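Local coordinates for lysyl oxidase (Pichia pastoris, PDB 1W7C), which probably oxidises primary amines, the side-chain amines of lysine among them, to aldehydes by means of a copper ion and a topaquinone cofactor, at residues G161-P166 and V205-F210; I229-V234 and Y466-T471; Q30-L35 and L100-L105; N41-T46 and F50-V55; N631-D636 and V645-L650. All coordinates share one frame; numbering follows the deposited sequence. Where two conformers were deposited one is given.

Contact 1 (G161-P166 and V205-F210); sequences GLIGVP and VPTGFF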
# COMPACT_ATOMS: atom_id res chain seq x y z
N GLY A 161 0.20 41.01 27.03
CA GLY A 161 1.38 40.78 27.84
C GLY A 161 1.97 39.40 27.68
O GLY A 161 3.18 39.26 27.57
N LEU A 162 1.13 38.37 27.68
CA LEU A 162 1.61 36.99 27.60
C LEU A 162 1.97 36.58 26.17
O LEU A 162 2.93 35.86 25.96
CB LEU A 162 0.55 36.02 28.15
CG LEU A 162 0.26 36.17 29.66
CD1 LEU A 162 -0.86 35.21 30.08
CD2 LEU A 162 1.49 35.93 30.51
N ILE A 163 1.19 37.04 25.20
CA ILE A 163 1.24 36.53 23.83
C ILE A 163 2.07 37.41 22.90
O ILE A 163 2.70 36.89 21.99
CB ILE A 163 -0.20 36.31 23.30
CG1 ILE A 163 -0.89 35.25 24.16
CG2 ILE A 163 -0.20 35.88 21.82
CD1 ILE A 163 -2.39 35.15 23.98
N GLY A 164 2.04 38.72 23.10
CA GLY A 164 2.85 39.65 22.34
C GLY A 164 2.12 40.40 21.25
O GLY A 164 2.72 41.24 20.58
N VAL A 165 0.84 40.11 21.05
CA VAL A 165 0.01 40.86 20.11
C VAL A 165 -1.30 41.21 20.80
O VAL A 165 -1.69 40.52 21.75
CB VAL A 165 -0.26 40.04 18.79
CG1 VAL A 165 1.05 39.60 18.12
CG2 VAL A 165 -1.15 38.83 19.09
N PRO A 166 -1.99 42.26 20.37
CA PRO A 166 -3.27 42.61 20.99
C PRO A 166 -4.38 41.62 20.60
O PRO A 166 -4.23 40.82 19.67
CB PRO A 166 -3.56 44.01 20.44
CG PRO A 166 -2.85 44.06 19.15
CD PRO A 166 -1.60 43.22 19.32
N VAL A 205 0.24 28.37 14.85
CA VAL A 205 0.59 29.41 15.81
C VAL A 205 -0.33 29.44 17.04
O VAL A 205 -0.93 30.47 17.38
CB VAL A 205 0.65 30.79 15.10
CG1 VAL A 205 1.93 30.89 14.28
CG2 VAL A 205 -0.55 30.99 14.19
N PRO A 206 -0.41 28.29 17.73
CA PRO A 206 -1.08 28.23 19.02
C PRO A 206 -0.26 28.96 20.08
O PRO A 206 0.97 28.82 20.13
CB PRO A 206 -1.12 26.73 19.33
CG PRO A 206 0.13 26.18 18.67
CD PRO A 206 0.26 27.01 17.41
N THR A 207 -0.93 29.72 20.93
CA THR A 207 -0.24 30.61 21.89
C THR A 207 0.14 30.01 23.22
O THR A 207 0.92 30.61 23.96
CB THR A 207 -1.12 31.83 22.19
OG1 THR A 207 -2.34 31.41 22.82
CG2 THR A 207 -1.51 32.56 20.91
N GLY A 208 -0.45 28.88 23.58
CA GLY A 208 -0.27 28.32 24.92
C GLY A 208 -1.07 29.02 25.99
O GLY A 208 -0.86 28.77 27.18
N PHE A 209 -2.00 29.90 25.59
CA PHE A 209 -2.93 30.48 26.55
C PHE A 209 -4.23 29.68 26.51
O PHE A 209 -4.83 29.55 25.46
CB PHE A 209 -3.22 31.94 26.24
CG PHE A 209 -4.08 32.59 27.26
CD1 PHE A 209 -3.53 33.05 28.42
CD2 PHE A 209 -5.46 32.64 27.10
CE1 PHE A 209 -4.31 33.62 29.38
CE2 PHE A 209 -6.26 33.20 28.09
CZ PHE A 209 -5.68 33.69 29.22
N PHE A 210 -4.65 29.16 27.65
CA PHE A 210 -5.83 28.29 27.74
C PHE A 210 -6.84 28.83 28.75
O PHE A 210 -6.53 29.63 29.62
CB PHE A 210 -5.41 26.88 28.16
CG PHE A 210 -4.31 26.29 27.30
CD1 PHE A 210 -3.00 26.30 27.73
CD2 PHE A 210 -4.58 25.82 26.01
CE1 PHE A 210 -1.99 25.82 26.92
CE2 PHE A 210 -3.57 25.31 25.22
CZ PHE A 210 -2.29 25.32 25.65
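An ST turn at T207, at the corner before strand 209-214, receives the C-terminal end of helix 153-163, with I163 and L162 packing onto T207 and F209. That strand belongs to an antiparallel sheet of what is probably the N3 domain of a copper amine oxidase. In the turn, T207 OG1 sits between its backbone N and carbonyl carbon (chi1 63°), where it accepts from F209 N at 3.2 Å and also bonds to C193 O on the neighbouring strand. That leaves CG2 facing the helix, 3.7 Å from I163 CG2. A valine in place of T207 is likely to leave F209 N and C193 O without their hydroxyl mate. I163 CD1 bridges both residues, coming within 4.0 Å of F209 CB. With CG anti to its backbone N (chi1 -175°), F209 carries its ring in among L159 and M155 of the helix and L241. The L162 and F209 side chains cross at about a right angle, and L162 CD1 comes to the ring obliquely, 3.8 Å from F209 CD1.

Contact 2 (I229-V234 and Y466-T471); sequences IYNNKV and YWNPET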
# COMPACT_ATOMS: atom_id res chain seq x y z
N ILE A 229 -5.46 29.17 32.17
CA ILE A 229 -4.36 28.23 32.37
C ILE A 229 -3.22 28.67 31.47
O ILE A 229 -3.40 28.83 30.27
CB ILE A 229 -4.81 26.80 32.04
CG1 ILE A 229 -5.95 26.36 32.96
CG2 ILE A 229 -3.62 25.84 32.08
CD1 ILE A 229 -6.75 25.20 32.43
N TYR A 230 -2.04 28.84 32.07
CA TYR A 230 -0.87 29.31 31.35
C TYR A 230 0.37 28.77 32.04
O TYR A 230 0.47 28.82 33.26
CB TYR A 230 -0.85 30.85 31.28
CG TYR A 230 0.37 31.39 30.57
CD1 TYR A 230 0.43 31.47 29.18
CD2 TYR A 230 1.48 31.82 31.29
CE1 TYR A 230 1.53 31.96 28.54
CE2 TYR A 230 2.60 32.32 30.66
CZ TYR A 230 2.62 32.38 29.29
OH TYR A 230 3.73 32.87 28.66
N ASN A 231 1.29 28.23 31.25
CA ASN A 231 2.51 27.61 31.80
C ASN A 231 2.17 26.60 32.90
O ASN A 231 2.81 26.56 33.94
CB ASN A 231 3.49 28.68 32.29
CG ASN A 231 4.85 28.11 32.66
OD1 ASN A 231 5.30 27.09 32.11
ND2 ASN A 231 5.53 28.78 33.61
N ASN A 232 1.12 25.81 32.65
CA ASN A 232 0.65 24.74 33.54
C ASN A 232 0.19 25.19 34.93
O ASN A 232 0.09 24.37 35.83
CB ASN A 232 1.72 23.64 33.66
CG ASN A 232 1.87 22.86 32.38
OD1 ASN A 232 0.89 22.24 31.92
ND2 ASN A 232 3.06 22.89 31.77
N LYS A 233 -0.13 26.47 35.05
CA LYS A 233 -0.67 27.05 36.27
C LYS A 233 -2.12 27.46 36.04
O LYS A 233 -2.47 27.89 34.98
CB LYS A 233 0.18 28.25 36.70
CG LYS A 233 1.62 27.85 37.02
CD LYS A 233 2.38 28.95 37.74
CE LYS A 233 3.88 28.64 37.85
NZ LYS A 233 4.14 27.52 38.79
N VAL A 234 -2.94 27.26 37.07
CA VAL A 234 -4.37 27.53 37.03
C VAL A 234 -4.68 28.79 37.82
O VAL A 234 -4.29 28.90 38.99
CB VAL A 234 -5.18 26.36 37.61
CG1 VAL A 234 -6.67 26.62 37.53
CG2 VAL A 234 -4.82 25.04 36.89
N TYR A 466 1.33 24.41 21.45
CA TYR A 466 2.44 25.20 21.97
C TYR A 466 3.47 24.25 22.64
O TYR A 466 3.10 23.32 23.35
CB TYR A 466 1.93 26.28 22.95
CG TYR A 466 3.06 27.16 23.43
CD1 TYR A 466 3.39 28.31 22.75
CD2 TYR A 466 3.82 26.80 24.52
CE1 TYR A 466 4.48 29.09 23.15
CE2 TYR A 466 4.91 27.56 24.92
CZ TYR A 466 5.23 28.70 24.23
OH TYR A 466 6.32 29.44 24.61
N TRP A 467 4.74 24.47 22.33
CA TRP A 467 5.83 23.69 22.90
C TRP A 467 6.29 24.27 24.22
O TRP A 467 6.92 25.34 24.25
CB TRP A 467 7.02 23.61 21.93
CG TRP A 467 8.21 22.89 22.52
CD1 TRP A 467 9.28 23.46 23.12
CD2 TRP A 467 8.43 21.47 22.57
NE1 TRP A 467 10.15 22.49 23.54
CE2 TRP A 467 9.66 21.27 23.23
CE3 TRP A 467 7.71 20.35 22.14
CZ2 TRP A 467 10.20 19.99 23.45
CZ3 TRP A 467 8.26 19.09 22.35
CH2 TRP A 467 9.49 18.92 23.02
N ASN A 468 5.97 23.58 25.30
CA ASN A 468 6.48 23.91 26.62
C ASN A 468 7.56 22.89 26.95
O ASN A 468 7.26 21.72 27.11
CB ASN A 468 5.35 23.85 27.65
CG ASN A 468 5.81 24.27 29.03
OD1 ASN A 468 6.94 24.00 29.47
ND2 ASN A 468 4.92 24.95 29.75
N PRO A 469 8.83 23.30 27.04
CA PRO A 469 9.90 22.32 27.24
C PRO A 469 9.71 21.45 28.49
O PRO A 469 10.20 20.33 28.53
CB PRO A 469 11.15 23.19 27.41
CG PRO A 469 10.82 24.51 26.80
CD PRO A 469 9.34 24.67 26.92
N GLU A 470 9.03 21.96 29.52
CA GLU A 470 8.86 21.22 30.76
C GLU A 470 7.90 20.04 30.66
O GLU A 470 8.03 19.08 31.43
CB GLU A 470 8.36 22.15 31.88
CG GLU A 470 9.44 23.06 32.45
CD GLU A 470 8.98 23.84 33.68
OE1 GLU A 470 9.83 24.57 34.24
OE2 GLU A 470 7.80 23.74 34.09
N THR A 471 6.91 20.13 29.76
CA THR A 471 5.83 19.14 29.76
C THR A 471 5.45 18.56 28.41
O THR A 471 4.73 17.55 28.36
CB THR A 471 4.55 19.73 30.42
OG1 THR A 471 4.16 20.95 29.75
CG2 THR A 471 4.81 20.10 31.88
O HOH W 1 5.23 24.43 32.95
O HOH W 2 7.88 25.83 31.33
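N232 points its side chain at the 466-471 loop, and its ND2 gives a hydrogen to T471 OG1 at 3.0 Å. The oxygen lies slightly out of the N232 amide plane, and T471 OG1 is also bonded to D347 OD2. Beside this pair, N468 ND2 donates to N231 OD1 over 3.2 Å. That bond falls in the carbonyl plane of N231, bent to 146° at the oxygen, and the two amide planes are 26° apart. N231 and N232 are the two central residues of a type I' turn from Y230 to K233, the tip of a beta hairpin, which presents both amides to the loop. CG anti to the backbone N (chi1 -176°) sends the N468 amide out to the hairpin, and an Asx turn, OD1 accepting from E470 N at 2.9 Å, holds it with ND2 facing N231. P520 of the second subunit packs against N232. One water accepts from N232 ND2 at 2.9 Å and lies next to N231 OD1 and E470 OE2.

Contact 3 (Q30-L35 and L100-L105); sequences QEVLDL and LKVGPL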
# COMPACT_ATOMS: atom_id res chain seq x y z
N GLN A 30 -38.25 21.43 -0.28
CA GLN A 30 -39.16 22.56 -0.13
C GLN A 30 -40.50 22.13 0.45
O GLN A 30 -41.01 22.78 1.37
CB GLN A 30 -39.40 23.24 -1.47
CG GLN A 30 -40.18 24.54 -1.36
CD GLN A 30 -39.42 25.62 -0.63
OE1 GLN A 30 -38.43 26.12 -1.14
NE2 GLN A 30 -39.90 26.02 0.55
N GLU A 31 -41.04 21.02 -0.03
CA GLU A 31 -42.31 20.47 0.48
C GLU A 31 -42.20 20.14 1.96
O GLU A 31 -43.12 20.41 2.76
CB GLU A 31 -42.69 19.21 -0.30
CG GLU A 31 -43.32 19.48 -1.65
CD GLU A 31 -44.18 18.32 -2.13
OE1 GLU A 31 -43.78 17.16 -1.96
OE2 GLU A 31 -45.27 18.59 -2.66
N VAL A 32 -41.08 19.55 2.36
CA VAL A 32 -40.89 19.17 3.75
C VAL A 32 -40.76 20.42 4.63
O VAL A 32 -41.37 20.52 5.69
CB VAL A 32 -39.68 18.22 3.93
CG1 VAL A 32 -39.38 17.98 5.38
CG2 VAL A 32 -39.93 16.91 3.22
N LEU A 33 -39.96 21.38 4.18
CA LEU A 33 -39.75 22.59 4.97
C LEU A 33 -41.08 23.33 5.13
O LEU A 33 -41.41 23.85 6.20
CB LEU A 33 -38.69 23.47 4.29
CG LEU A 33 -38.18 24.70 5.03
CD1 LEU A 33 -37.54 24.37 6.32
CD2 LEU A 33 -37.19 25.43 4.15
N ASP A 34 -41.86 23.37 4.06
CA ASP A 34 -43.17 24.03 4.07
C ASP A 34 -44.09 23.36 5.10
O ASP A 34 -44.81 24.03 5.85
CB ASP A 34 -43.83 24.00 2.68
CG ASP A 34 -43.19 24.96 1.68
OD1 ASP A 34 -42.35 25.84 2.03
OD2 ASP A 34 -43.49 24.90 0.47
N LEU A 35 -44.06 22.03 5.14
CA LEU A 35 -44.93 21.28 6.06
C LEU A 35 -44.49 21.48 7.50
O LEU A 35 -45.33 21.61 8.39
CB LEU A 35 -44.96 19.80 5.70
CG LEU A 35 -45.93 18.92 6.51
CD1 LEU A 35 -47.35 19.43 6.40
CD2 LEU A 35 -45.83 17.47 6.04
N LEU A 100 -37.27 13.74 13.24
CA LEU A 100 -38.62 13.51 12.79
C LEU A 100 -38.60 12.93 11.38
O LEU A 100 -37.85 13.38 10.53
CB LEU A 100 -39.42 14.83 12.80
CG LEU A 100 -39.48 15.58 14.14
CD1 LEU A 100 -40.10 16.94 13.89
CD2 LEU A 100 -40.23 14.83 15.20
N LYS A 101 -39.45 11.93 11.16
CA LYS A 101 -39.69 11.35 9.84
C LYS A 101 -40.84 12.09 9.19
O LYS A 101 -41.91 12.24 9.81
CB LYS A 101 -40.02 9.87 9.96
CG LYS A 101 -40.36 9.16 8.64
CD LYS A 101 -40.59 7.67 8.90
CE LYS A 101 -41.65 7.07 8.00
NZ LYS A 101 -41.59 5.57 8.02
N VAL A 102 -40.62 12.57 7.97
CA VAL A 102 -41.67 13.23 7.18
C VAL A 102 -41.87 12.43 5.91
O VAL A 102 -40.96 12.31 5.10
CB VAL A 102 -41.35 14.69 6.84
CG1 VAL A 102 -42.53 15.31 6.10
CG2 VAL A 102 -41.01 15.49 8.10
N GLY A 103 -43.05 11.87 5.76
CA GLY A 103 -43.36 11.09 4.58
C GLY A 103 -44.68 10.35 4.69
O GLY A 103 -45.35 10.43 5.71
N PRO A 104 -45.06 9.65 3.63
CA PRO A 104 -44.30 9.59 2.38
C PRO A 104 -44.39 10.87 1.54
O PRO A 104 -45.26 11.73 1.77
CB PRO A 104 -44.96 8.42 1.63
CG PRO A 104 -46.37 8.41 2.14
CD PRO A 104 -46.29 8.84 3.57
N LEU A 105 -43.47 10.97 0.58
CA LEU A 105 -43.38 12.09 -0.33
C LEU A 105 -43.71 11.58 -1.75
O LEU A 105 -43.47 10.40 -2.05
CB LEU A 105 -41.98 12.68 -0.32
CG LEU A 105 -41.43 13.11 1.04
CD1 LEU A 105 -39.99 13.63 0.91
CD2 LEU A 105 -42.33 14.18 1.65
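V32 is turned with CG1 opposite its backbone N (chi1 172°), which spreads its two methyls toward different partners across the contact. CG1 meets V102, with V32 CG1 and V102 CG2 4.0 Å apart, while V32 CG2 goes to the forked end of L105, 4.0 Å from L105 CD2. L35, one helical turn on, extends its side chain away from its own N (chi1 -175°), and the chi2 of 57° brings CD2 to the other branch of V102: L35 CD2 lies 3.9 Å from V102 CG1. V102 is thus met by both V32 and L35, whose side chains run past it pointing the opposite way, whereas L105 crosses V32 at about a right angle. Between V102 and L105 the chain runs through G103 and a cis peptide bond to P104. At the edge of the patch, E31 OE1 accepts from V107 N, tying the helix to the chain just beyond L105. V32 also touches A83 and T85 of strand 82-89 and I58 of strand 53-61, and V102 touches I113: helix 26-39 lies on one face of an antiparallel sheet, as in the alpha/beta N2 domain of copper amine oxidases.

Contact 4 (N41-T46 and F50-V55); sequences NITEVT and FFSNYV. With NAG (2-acetamido-2-deoxy-beta-D-glucopyranose), chain Q.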
# COMPACT_ATOMS: atom_id res chain seq x y z
N ASN A 41 -44.29 26.26 15.01
CA ASN A 41 -43.80 27.64 14.91
C ASN A 41 -42.31 27.60 14.68
O ASN A 41 -41.53 27.41 15.62
CB ASN A 41 -44.14 28.35 16.23
CG ASN A 41 -43.88 29.85 16.20
OD1 ASN A 41 -43.18 30.38 15.33
ND2 ASN A 41 -44.47 30.55 17.18
N ILE A 42 -41.91 27.76 13.42
CA ILE A 42 -40.51 27.69 13.02
C ILE A 42 -39.99 29.10 12.79
O ILE A 42 -40.59 29.89 12.04
CB ILE A 42 -40.37 26.84 11.72
CG1 ILE A 42 -40.86 25.40 11.91
CG2 ILE A 42 -38.94 26.89 11.19
CD1 ILE A 42 -40.15 24.62 13.00
N THR A 43 -38.87 29.40 13.45
CA THR A 43 -38.14 30.65 13.29
C THR A 43 -36.99 30.44 12.30
O THR A 43 -36.34 29.38 12.31
CB THR A 43 -37.60 31.07 14.67
OG1 THR A 43 -38.70 31.27 15.57
CG2 THR A 43 -36.85 32.40 14.60
N GLU A 44 -36.75 31.43 11.44
CA GLU A 44 -35.56 31.41 10.57
C GLU A 44 -34.31 31.37 11.42
O GLU A 44 -34.24 32.05 12.44
CB GLU A 44 -35.52 32.66 9.68
CG GLU A 44 -36.64 32.73 8.66
CD GLU A 44 -36.77 34.12 8.06
OE1 GLU A 44 -37.54 34.95 8.60
OE2 GLU A 44 -36.09 34.40 7.05
N VAL A 45 -33.33 30.60 10.99
CA VAL A 45 -32.12 30.39 11.75
C VAL A 45 -31.42 31.71 12.07
O VAL A 45 -30.86 31.88 13.16
CB VAL A 45 -31.20 29.42 11.00
CG1 VAL A 45 -29.84 29.34 11.68
CG2 VAL A 45 -31.87 28.00 10.90
N THR A 46 -31.48 32.65 11.13
CA THR A 46 -30.85 33.97 11.34
C THR A 46 -31.52 34.82 12.44
O THR A 46 -30.95 35.81 12.88
CB THR A 46 -30.78 34.77 10.01
OG1 THR A 46 -32.05 34.77 9.33
CG2 THR A 46 -29.80 34.12 9.03
N PHE A 50 -31.77 29.99 21.63
CA PHE A 50 -31.98 28.72 22.31
C PHE A 50 -33.44 28.48 22.74
O PHE A 50 -33.78 27.38 23.20
CB PHE A 50 -31.11 28.62 23.57
CG PHE A 50 -29.60 28.61 23.34
CD1 PHE A 50 -28.78 29.20 24.28
CD2 PHE A 50 -29.01 27.98 22.25
CE1 PHE A 50 -27.39 29.19 24.14
CE2 PHE A 50 -27.62 27.97 22.09
CZ PHE A 50 -26.81 28.55 23.06
N PHE A 51 -34.29 29.49 22.59
CA PHE A 51 -35.68 29.38 23.01
C PHE A 51 -36.64 29.35 21.81
O PHE A 51 -37.86 29.24 21.98
CB PHE A 51 -36.01 30.53 23.97
CG PHE A 51 -35.18 30.50 25.21
CD1 PHE A 51 -34.01 31.25 25.29
CD2 PHE A 51 -35.49 29.65 26.28
CE1 PHE A 51 -33.21 31.22 26.41
CE2 PHE A 51 -34.68 29.58 27.40
CZ PHE A 51 -33.54 30.38 27.48
N SER A 52 -36.06 29.44 20.61
CA SER A 52 -36.80 29.28 19.36
C SER A 52 -36.92 27.82 18.96
O SER A 52 -36.25 26.96 19.53
CB SER A 52 -36.08 29.98 18.20
OG SER A 52 -35.66 31.29 18.48
N ASN A 53 -37.74 27.57 17.95
CA ASN A 53 -37.67 26.32 17.20
C ASN A 53 -37.13 26.64 15.83
O ASN A 53 -37.51 27.65 15.24
CB ASN A 53 -39.05 25.68 17.00
CG ASN A 53 -39.87 25.62 18.26
OD1 ASN A 53 -39.37 25.31 19.34
ND2 ASN A 53 -41.18 25.89 18.12
N TYR A 54 -36.27 25.78 15.30
CA TYR A 54 -35.75 25.99 13.96
C TYR A 54 -35.31 24.68 13.34
O TYR A 54 -35.00 23.73 14.02
CB TYR A 54 -34.61 26.98 13.94
CG TYR A 54 -33.46 26.68 14.89
CD1 TYR A 54 -32.39 25.91 14.49
CD2 TYR A 54 -33.45 27.20 16.17
CE1 TYR A 54 -31.33 25.66 15.35
CE2 TYR A 54 -32.41 26.94 17.06
CZ TYR A 54 -31.34 26.18 16.64
OH TYR A 54 -30.33 25.95 17.54
N VAL A 55 -35.30 24.65 12.01
CA VAL A 55 -34.94 23.44 11.30
C VAL A 55 -33.43 23.40 10.99
O VAL A 55 -32.86 24.36 10.44
CB VAL A 55 -35.76 23.32 9.98
CG1 VAL A 55 -35.39 22.06 9.18
CG2 VAL A 55 -37.24 23.32 10.28
C1 NAG Q . -44.07 31.93 17.31
C2 NAG Q . -45.34 32.54 17.92
C3 NAG Q . -45.10 34.01 18.26
C4 NAG Q . -43.82 34.19 19.07
C5 NAG Q . -42.65 33.42 18.46
C6 NAG Q . -41.45 33.46 19.40
C7 NAG Q . -47.69 32.13 17.29
C8 NAG Q . -48.67 32.11 16.16
N2 NAG Q . -46.43 32.45 16.97
O3 NAG Q . -46.19 34.52 18.99
O4 NAG Q . -43.51 35.57 19.11
O5 NAG Q . -43.01 32.07 18.24
O6 NAG Q . -40.43 32.63 18.90
O7 NAG Q . -48.08 31.87 18.44
O HOH W 3 -39.92 29.27 16.81
O HOH W 4 -35.65 27.22 10.57
O HOH W 5 -37.93 32.68 18.13
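T43 N and N53 O join the loop that leads out of helix 26-39 to the start of strand 53-61, in the probable N2 domain, and the loop carries an N-linked glycan on N41 of the sequon N41-I42-T43. The bond between T43 N and N53 O is short, 2.8 Å, and nearly follows the carbonyl direction (162°). With CG anti to the carbonyl carbon (chi1 -47°), N53 lays its amide alongside N41 O, N53 ND2 donating at 2.9 Å and tilted off the carbonyl plane. The same amide also reaches E91 OE1 through ND2 and accepts from G90 N on OD1. An alanine at N53 would probably rob N41 O of its protein donor and leave E91 and G90 N without their amide mate. On the apolar side the packing is close: I42 CG2 rests 4.1 Å from V55 CG2, and the V45 and Y54 side chains cross at about a right angle, with V45 CG2 4.2 Å from Y54 CD1. Y54, whose hydroxyl is bonded to D135, has its CB pressed against T43 O at 3.4 Å. The other side is watery. One water donates to N41 O, accepts from N53 N and shares a hydrogen bond with T43 OG1. Toward the sugar, N41 ND2 is covalently joined to NAG C1, and a further water hydrogen-bonds T43 OG1, S52 OG (2.7 Å) and NAG O6 (2.6 Å).

Contact 5 (N631-D636 and V645-L650); sequences NAFLDD and VAWVNL. With CA (calcium ion), chain E.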
# COMPACT_ATOMS: atom_id res chain seq x y z
N ASN A 631 -21.33 -0.32 20.48
CA ASN A 631 -21.24 -1.56 21.20
C ASN A 631 -22.60 -2.25 21.36
O ASN A 631 -22.63 -3.45 21.59
CB ASN A 631 -20.61 -1.33 22.58
CG ASN A 631 -19.11 -1.13 22.51
OD1 ASN A 631 -18.49 -1.37 21.46
ND2 ASN A 631 -18.53 -0.64 23.61
N ALA A 632 -23.70 -1.51 21.21
CA ALA A 632 -25.03 -2.12 21.27
C ALA A 632 -25.23 -3.14 20.14
O ALA A 632 -26.08 -4.03 20.23
CB ALA A 632 -26.11 -1.05 21.22
N PHE A 633 -24.49 -3.00 19.03
CA PHE A 633 -24.62 -3.93 17.92
C PHE A 633 -24.06 -5.32 18.25
O PHE A 633 -24.39 -6.30 17.59
CB PHE A 633 -23.82 -3.48 16.68
CG PHE A 633 -24.21 -2.15 16.08
CD1 PHE A 633 -25.21 -1.33 16.61
CD2 PHE A 633 -23.54 -1.72 14.92
CE1 PHE A 633 -25.49 -0.09 15.98
CE2 PHE A 633 -23.84 -0.48 14.33
CZ PHE A 633 -24.85 0.30 14.85
N LEU A 634 -23.18 -5.38 19.25
CA LEU A 634 -22.40 -6.55 19.57
C LEU A 634 -23.03 -7.29 20.72
O LEU A 634 -22.75 -7.03 21.89
CB LEU A 634 -20.97 -6.12 19.94
CG LEU A 634 -20.24 -5.36 18.85
CD1 LEU A 634 -18.95 -4.72 19.38
CD2 LEU A 634 -19.96 -6.26 17.64
N ASP A 635 -23.90 -8.22 20.37
CA ASP A 635 -24.73 -8.93 21.35
C ASP A 635 -24.75 -10.43 21.05
O ASP A 635 -25.72 -11.13 21.32
CB ASP A 635 -26.12 -8.29 21.49
CG ASP A 635 -26.78 -8.00 20.17
OD1 ASP A 635 -27.77 -7.21 20.18
OD2 ASP A 635 -26.40 -8.50 19.11
N ASP A 636 -23.60 -10.93 20.59
CA ASP A 636 -23.31 -12.36 20.51
C ASP A 636 -24.24 -13.10 19.56
O ASP A 636 -24.43 -14.30 19.69
CB ASP A 636 -23.38 -13.00 21.91
CG ASP A 636 -22.86 -14.40 21.93
OD1 ASP A 636 -21.77 -14.63 21.31
OD2 ASP A 636 -23.48 -15.33 22.60
N VAL A 645 -22.49 -7.81 8.04
CA VAL A 645 -21.89 -6.53 7.70
C VAL A 645 -20.50 -6.48 8.35
O VAL A 645 -20.34 -6.86 9.52
CB VAL A 645 -22.73 -5.34 8.27
CG1 VAL A 645 -22.09 -4.00 7.99
CG2 VAL A 645 -24.15 -5.41 7.78
N ALA A 646 -19.50 -6.06 7.57
CA ALA A 646 -18.17 -5.81 8.11
C ALA A 646 -18.02 -4.30 8.27
O ALA A 646 -18.24 -3.55 7.38
CB ALA A 646 -17.08 -6.36 7.22
N TRP A 647 -17.60 -3.91 9.47
CA TRP A 647 -17.33 -2.50 9.79
C TRP A 647 -15.80 -2.44 9.89
O TRP A 647 -15.22 -2.97 10.85
CB TRP A 647 -18.01 -2.13 11.14
CG TRP A 647 -19.49 -2.39 11.18
CD1 TRP A 647 -20.04 -3.55 11.54
CD2 TRP A 647 -20.58 -1.47 10.93
NE1 TRP A 647 -21.41 -3.46 11.46
CE2 TRP A 647 -21.77 -2.19 11.09
CE3 TRP A 647 -20.66 -0.14 10.52
CZ2 TRP A 647 -23.03 -1.62 10.94
CZ3 TRP A 647 -21.92 0.44 10.36
CH2 TRP A 647 -23.10 -0.31 10.55
N VAL A 648 -15.18 -1.85 8.85
CA VAL A 648 -13.77 -1.93 8.62
C VAL A 648 -13.12 -0.59 8.88
O VAL A 648 -13.58 0.42 8.38
CB VAL A 648 -13.45 -2.38 7.17
CG1 VAL A 648 -11.98 -2.50 7.00
CG2 VAL A 648 -14.16 -3.69 6.85
N ASN A 649 -12.07 -0.57 9.71
CA ASN A 649 -11.38 0.65 10.04
C ASN A 649 -10.06 0.84 9.31
O ASN A 649 -9.30 -0.12 9.07
CB ASN A 649 -11.12 0.73 11.54
CG ASN A 649 -12.38 0.78 12.33
OD1 ASN A 649 -13.38 1.37 11.88
ND2 ASN A 649 -12.37 0.14 13.51
N LEU A 650 -9.80 2.10 8.97
CA LEU A 650 -8.50 2.58 8.49
C LEU A 650 -8.02 3.64 9.43
O LEU A 650 -8.81 4.40 9.98
CB LEU A 650 -8.66 3.15 7.08
CG LEU A 650 -8.97 2.16 5.97
CD1 LEU A 650 -9.05 2.84 4.64
CD2 LEU A 650 -7.96 1.04 5.93
CA CA E . -25.94 -7.92 16.88
O HOH W 6 -27.64 -6.34 17.57
O HOH W 7 -26.47 -6.81 14.82
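F633 and W647 cross at about a right angle as side chains, and their rings meet obliquely. The F633 ring and the six-membered ring of W647 have centroids 5.4 Å apart and planes inclined at 48°. The touching is at the rims: F633 CE2 lies 3.7 Å from W647 CZ2 and 3.9 Å from W647 CH2. The indole is held from both sides of its plane, with V645 CG1 over one face near the rim and F633 CE2 on the opposite side, likewise toward the rim. W647 NE1 hydrogen-bonds T605 OG1 of strand 602-606, which helps fix the rotation of the ring. The backbone of F633 belongs to a calcium-binding loop in the copper amine oxidase enzyme domain, and the indole stands on strand 642-654, which runs on to the copper ligand H654. F633 O binds the calcium at 2.4 Å, while its ring, with CG opposite the carbonyl carbon (chi1 -61°), is carried off to the indole. D635 OD2 is a second ligand at 2.4 Å, and E540 and E637 supply further oxygens. Two waters also bind the calcium; one donates to D635 OD1 at 2.8 Å.

The contacts form two pairs and a single. Contacts 1 and 2 have centres 12 Å apart and share a sheet: F210 O and I229 N, 2.8 Å apart, probably hydrogen-bond between neighbouring strands, and Y466 packs on T207 and G208, its ring against T207 O and its CB against G208 N. Contact 4 is nested within the loop closed by contact 3; L33 CD1 packs on V55 CG2 at 4.1 Å. The pairs are well separated, contacts 1 and 4 lying about 21 Å apart at nearest atoms. Contact 5, about 18 Å from contact 3 at nearest atoms, links a calcium site to the strand reaching copper-binding H654; contacts 1 to 4 lie away from the copper and topaquinone site.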